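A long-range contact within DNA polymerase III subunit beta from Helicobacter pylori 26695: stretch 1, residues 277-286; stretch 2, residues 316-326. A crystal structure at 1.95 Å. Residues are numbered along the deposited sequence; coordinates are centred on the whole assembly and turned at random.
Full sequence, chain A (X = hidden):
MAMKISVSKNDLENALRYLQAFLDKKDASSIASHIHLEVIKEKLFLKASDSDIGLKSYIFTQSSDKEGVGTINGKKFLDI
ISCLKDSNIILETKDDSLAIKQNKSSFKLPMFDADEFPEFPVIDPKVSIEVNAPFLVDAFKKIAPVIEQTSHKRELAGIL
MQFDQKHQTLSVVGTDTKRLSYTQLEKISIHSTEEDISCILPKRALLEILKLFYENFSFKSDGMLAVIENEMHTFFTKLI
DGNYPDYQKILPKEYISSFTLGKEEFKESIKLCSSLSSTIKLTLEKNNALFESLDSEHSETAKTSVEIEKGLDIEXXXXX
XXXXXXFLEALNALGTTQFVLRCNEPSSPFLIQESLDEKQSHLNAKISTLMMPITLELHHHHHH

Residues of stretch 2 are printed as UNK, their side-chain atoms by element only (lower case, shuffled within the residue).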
# COMPACT_ATOMS: atom_id res chain seq x y z
N SER A 277 23.05 8.82 -0.94
CA SER A 277 23.16 10.05 -1.75
C SER A 277 22.12 10.10 -2.85
O SER A 277 21.50 9.09 -3.17
CB SER A 277 24.55 10.13 -2.38
OG SER A 277 24.70 9.09 -3.33
N SER A 278 21.92 11.27 -3.45
CA SER A 278 21.00 11.39 -4.59
C SER A 278 21.79 11.57 -5.87
O SER A 278 21.26 11.40 -6.98
CB SER A 278 20.03 12.56 -4.40
OG SER A 278 20.71 13.79 -4.55
N THR A 279 23.06 11.93 -5.72
CA THR A 279 23.96 12.04 -6.87
C THR A 279 25.16 11.11 -6.70
O THR A 279 25.58 10.79 -5.59
CB THR A 279 24.45 13.49 -7.10
OG1 THR A 279 25.18 13.91 -5.95
CG2 THR A 279 23.27 14.44 -7.34
N ILE A 280 25.70 10.69 -7.83
CA ILE A 280 26.73 9.66 -7.86
C ILE A 280 27.85 10.06 -8.81
O ILE A 280 27.59 10.57 -9.90
CB ILE A 280 26.11 8.32 -8.32
CG1 ILE A 280 25.29 7.69 -7.19
CG2 ILE A 280 27.18 7.34 -8.80
CD1 ILE A 280 24.46 6.49 -7.65
N LYS A 281 29.09 9.85 -8.39
CA LYS A 281 30.22 9.99 -9.30
C LYS A 281 30.53 8.66 -9.98
O LYS A 281 30.91 7.68 -9.32
CB LYS A 281 31.45 10.49 -8.54
CG LYS A 281 32.71 10.64 -9.39
CD LYS A 281 33.85 11.14 -8.52
CE LYS A 281 35.17 11.18 -9.27
NZ LYS A 281 36.28 11.62 -8.38
N LEU A 282 30.34 8.61 -11.30
CA LEU A 282 30.63 7.42 -12.10
C LEU A 282 32.02 7.55 -12.72
O LEU A 282 32.33 8.54 -13.38
CB LEU A 282 29.59 7.28 -13.22
CG LEU A 282 29.89 6.24 -14.31
CD1 LEU A 282 29.86 4.84 -13.72
CD2 LEU A 282 28.92 6.35 -15.50
N THR A 283 32.85 6.54 -12.52
CA THR A 283 34.18 6.56 -13.13
C THR A 283 34.33 5.39 -14.06
O THR A 283 34.28 4.24 -13.63
CB THR A 283 35.30 6.47 -12.09
OG1 THR A 283 35.22 7.59 -11.18
CG2 THR A 283 36.66 6.48 -12.79
N LEU A 284 34.51 5.68 -15.35
CA LEU A 284 34.70 4.62 -16.33
C LEU A 284 36.18 4.43 -16.67
O LEU A 284 36.89 5.40 -16.98
CB LEU A 284 33.90 4.93 -17.60
CG LEU A 284 32.39 4.85 -17.39
CD1 LEU A 284 31.68 5.28 -18.64
CD2 LEU A 284 32.01 3.42 -17.03
N GLU A 285 36.65 3.19 -16.57
CA GLU A 285 38.00 2.81 -16.97
C GLU A 285 37.87 1.72 -18.00
O GLU A 285 36.75 1.30 -18.31
CB GLU A 285 38.81 2.28 -15.78
CG GLU A 285 39.41 3.37 -14.92
CD GLU A 285 39.99 2.83 -13.61
OE1 GLU A 285 39.97 1.59 -13.40
OE2 GLU A 285 40.46 3.65 -12.79
N LYS A 286 38.99 1.23 -18.51
CA LYS A 286 38.93 0.28 -19.61
C LYS A 286 38.18 -1.00 -19.25
O LYS A 286 37.37 -1.50 -20.03
CB LYS A 286 40.32 -0.05 -20.16
CG LYS A 286 40.25 -1.00 -21.36
CD LYS A 286 41.60 -1.26 -21.99
CE LYS A 286 41.56 -2.53 -22.82
NZ LYS A 286 41.11 -3.69 -21.99
N UNK A 316 42.16 6.55 -20.55
CA UNK A 316 42.31 7.20 -19.25
C UNK A 316 40.92 7.41 -18.67
O UNK A 316 39.98 7.71 -19.40
c UNK A 316 43.06 10.82 -20.49
c UNK A 316 43.02 8.55 -19.40
c UNK A 316 42.30 9.52 -20.33
n UNK A 316 41.13 12.40 -20.61
c UNK A 316 42.29 11.82 -21.34
N UNK A 317 40.80 7.27 -17.35
CA UNK A 317 39.50 7.29 -16.66
C UNK A 317 38.57 8.44 -17.08
O UNK A 317 38.99 9.59 -17.18
c UNK A 317 39.70 7.27 -15.15
N UNK A 318 37.31 8.10 -17.33
CA UNK A 318 36.28 9.10 -17.64
C UNK A 318 35.41 9.28 -16.40
O UNK A 318 34.88 8.31 -15.85
c UNK A 318 35.46 8.63 -18.84
c UNK A 318 32.36 11.38 -20.09
c UNK A 318 33.04 9.36 -18.95
c UNK A 318 33.69 11.62 -20.43
c UNK A 318 34.69 10.73 -20.02
c UNK A 318 34.37 9.60 -19.27
c UNK A 318 32.04 10.24 -19.35
N UNK A 319 35.28 10.52 -15.93
CA UNK A 319 34.49 10.80 -14.74
C UNK A 319 33.20 11.53 -15.09
O UNK A 319 33.23 12.53 -15.81
c UNK A 319 37.87 11.25 -13.79
n UNK A 319 38.70 10.40 -13.10
c UNK A 319 36.61 11.01 -13.36
c UNK A 319 37.98 9.67 -12.28
c UNK A 319 35.30 11.63 -13.75
n UNK A 319 36.71 10.02 -12.41
N UNK A 320 32.08 11.04 -14.58
CA UNK A 320 30.76 11.63 -14.88
C UNK A 320 29.88 11.74 -13.63
O UNK A 320 29.63 10.74 -12.95
c UNK A 320 30.04 10.81 -15.95
c UNK A 320 28.70 11.34 -16.44
c UNK A 320 27.98 10.28 -17.27
c UNK A 320 28.89 12.63 -17.24
N UNK A 321 29.43 12.96 -13.31
CA UNK A 321 28.52 13.17 -12.18
C UNK A 321 27.09 12.99 -12.64
O UNK A 321 26.66 13.62 -13.61
N UNK A 322 26.33 12.11 -11.98
CA UNK A 322 24.96 11.82 -12.41
C UNK A 322 23.92 11.88 -11.29
O UNK A 322 24.22 11.61 -10.13
c UNK A 322 25.86 10.33 -14.24
c UNK A 322 24.84 10.46 -13.11
c UNK A 322 25.02 9.32 -12.10
N UNK A 323 22.69 12.22 -11.67
CA UNK A 323 21.54 12.11 -10.77
C UNK A 323 21.11 10.64 -10.76
O UNK A 323 20.81 10.05 -11.80
n UNK A 323 18.64 14.03 -9.89
c UNK A 323 19.13 12.90 -10.38
o UNK A 323 18.60 11.80 -10.19
c UNK A 323 20.40 13.03 -11.24
N UNK A 324 21.10 10.05 -9.57
CA UNK A 324 20.90 8.61 -9.44
C UNK A 324 19.50 8.20 -9.92
O UNK A 324 19.35 7.29 -10.74
c UNK A 324 21.12 8.17 -7.98
N UNK A 325 18.49 8.89 -9.41
CA UNK A 325 17.11 8.61 -9.82
C UNK A 325 16.92 8.76 -11.32
O UNK A 325 16.26 7.93 -11.95
c UNK A 325 13.93 10.73 -9.06
c UNK A 325 16.14 9.54 -9.07
n UNK A 325 11.79 11.98 -9.09
c UNK A 325 12.47 10.70 -9.47
c UNK A 325 14.71 9.52 -9.61
N UNK A 326 17.47 9.81 -11.93
CA UNK A 326 17.28 9.98 -13.38
C UNK A 326 17.94 8.83 -14.13
O UNK A 326 17.37 8.26 -15.07
c UNK A 326 17.85 11.30 -13.89
c UNK A 326 16.05 12.43 -12.52
c UNK A 326 15.98 14.82 -12.27
c UNK A 326 17.18 12.53 -13.32
c UNK A 326 17.11 14.93 -13.06
c UNK A 326 15.45 13.57 -11.99
c UNK A 326 17.71 13.78 -13.58
O HOH W 1 18.84 10.83 -7.09

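Position 316 carries four carbons in a row ending in a nitrogen. Its CA-to-CB bond points away from stretch 1, and the side chain is poorly ordered. It is Lys316.

Position 317 has a single side-chain carbon. This CB lies 3.9 Å from Thr283 CG2 and 3.9 Å from Glu285 CG. One carbon means Ala317.

Position 318 has one carbon followed by a ring of six carbons. Its CB is 4.2 Å from Leu284 CB. A six-carbon ring with no oxygen is phenylalanine, Phe318. Leu284 CD1 approaches the ring obliquely. Leu284 N donates to Phe318 O at 2.7 Å, and Phe318 N to Leu284 O at 2.8 Å.

Position 319 has one carbon and a five-membered ring of three carbons and two nitrogens. One ring nitrogen lies 3.1 Å from Thr283 OG1. Such a ring is an imidazole, so this is His319. The hydrogen bond joins His319 ND1 to Thr283 OG1, near the ring plane; either could be the donor.

Position 320 has four carbons, forked at the second. One end carbon lies 4.4 Å from Leu282 CD2. The fork makes this Leu320, and that carbon is CD2. Leu282 N donates to Leu320 O at 2.8 Å, and Leu320 N to Leu282 O at 2.8 Å.

Position 321 has no side-chain atoms. It is Gly321. Its CA makes a CA-H...O contact of 3.6 Å with Ile280 O.

Position 322 has three carbons, branched at CB. One branch lies 4.1 Å from Ile280 CB. This is Val322, and the branch is CG2. Val322 N donates to Ile280 O, and Ile280 N to Val322 O, both at 2.9 Å.

Position 323 has two carbons, the second carrying one oxygen and one nitrogen. This amide is Asn323. Its OD1 accepts from the backbone N of position 326 at 2.9 Å, capping the helix that follows.

Position 324 has one carbon, pointing toward stretch 1. This CB is 3.8 Å from Ile280 CD1. It is Ala324, whose N donates to Ser278 O at 2.9 Å.

Position 325 has four carbons in a row ending in nitrogen, the end leading away. It is Lys325. A water accepts from Lys325 N at 3.0 Å and donates to Ser278 O at 2.5 Å.

Position 326 has one carbon and a six-carbon ring, out of reach of stretch 1. It is Phe326.

The contact is an antiparallel strand pairing held by backbone hydrogen bonds. Ile280, Leu282 and Leu284 pack with Val322, Leu320 and Phe318 on one face. The other face carries the Thr283–His319 bond.

Stretch 2 (316-326) KAFHLGVNAKF
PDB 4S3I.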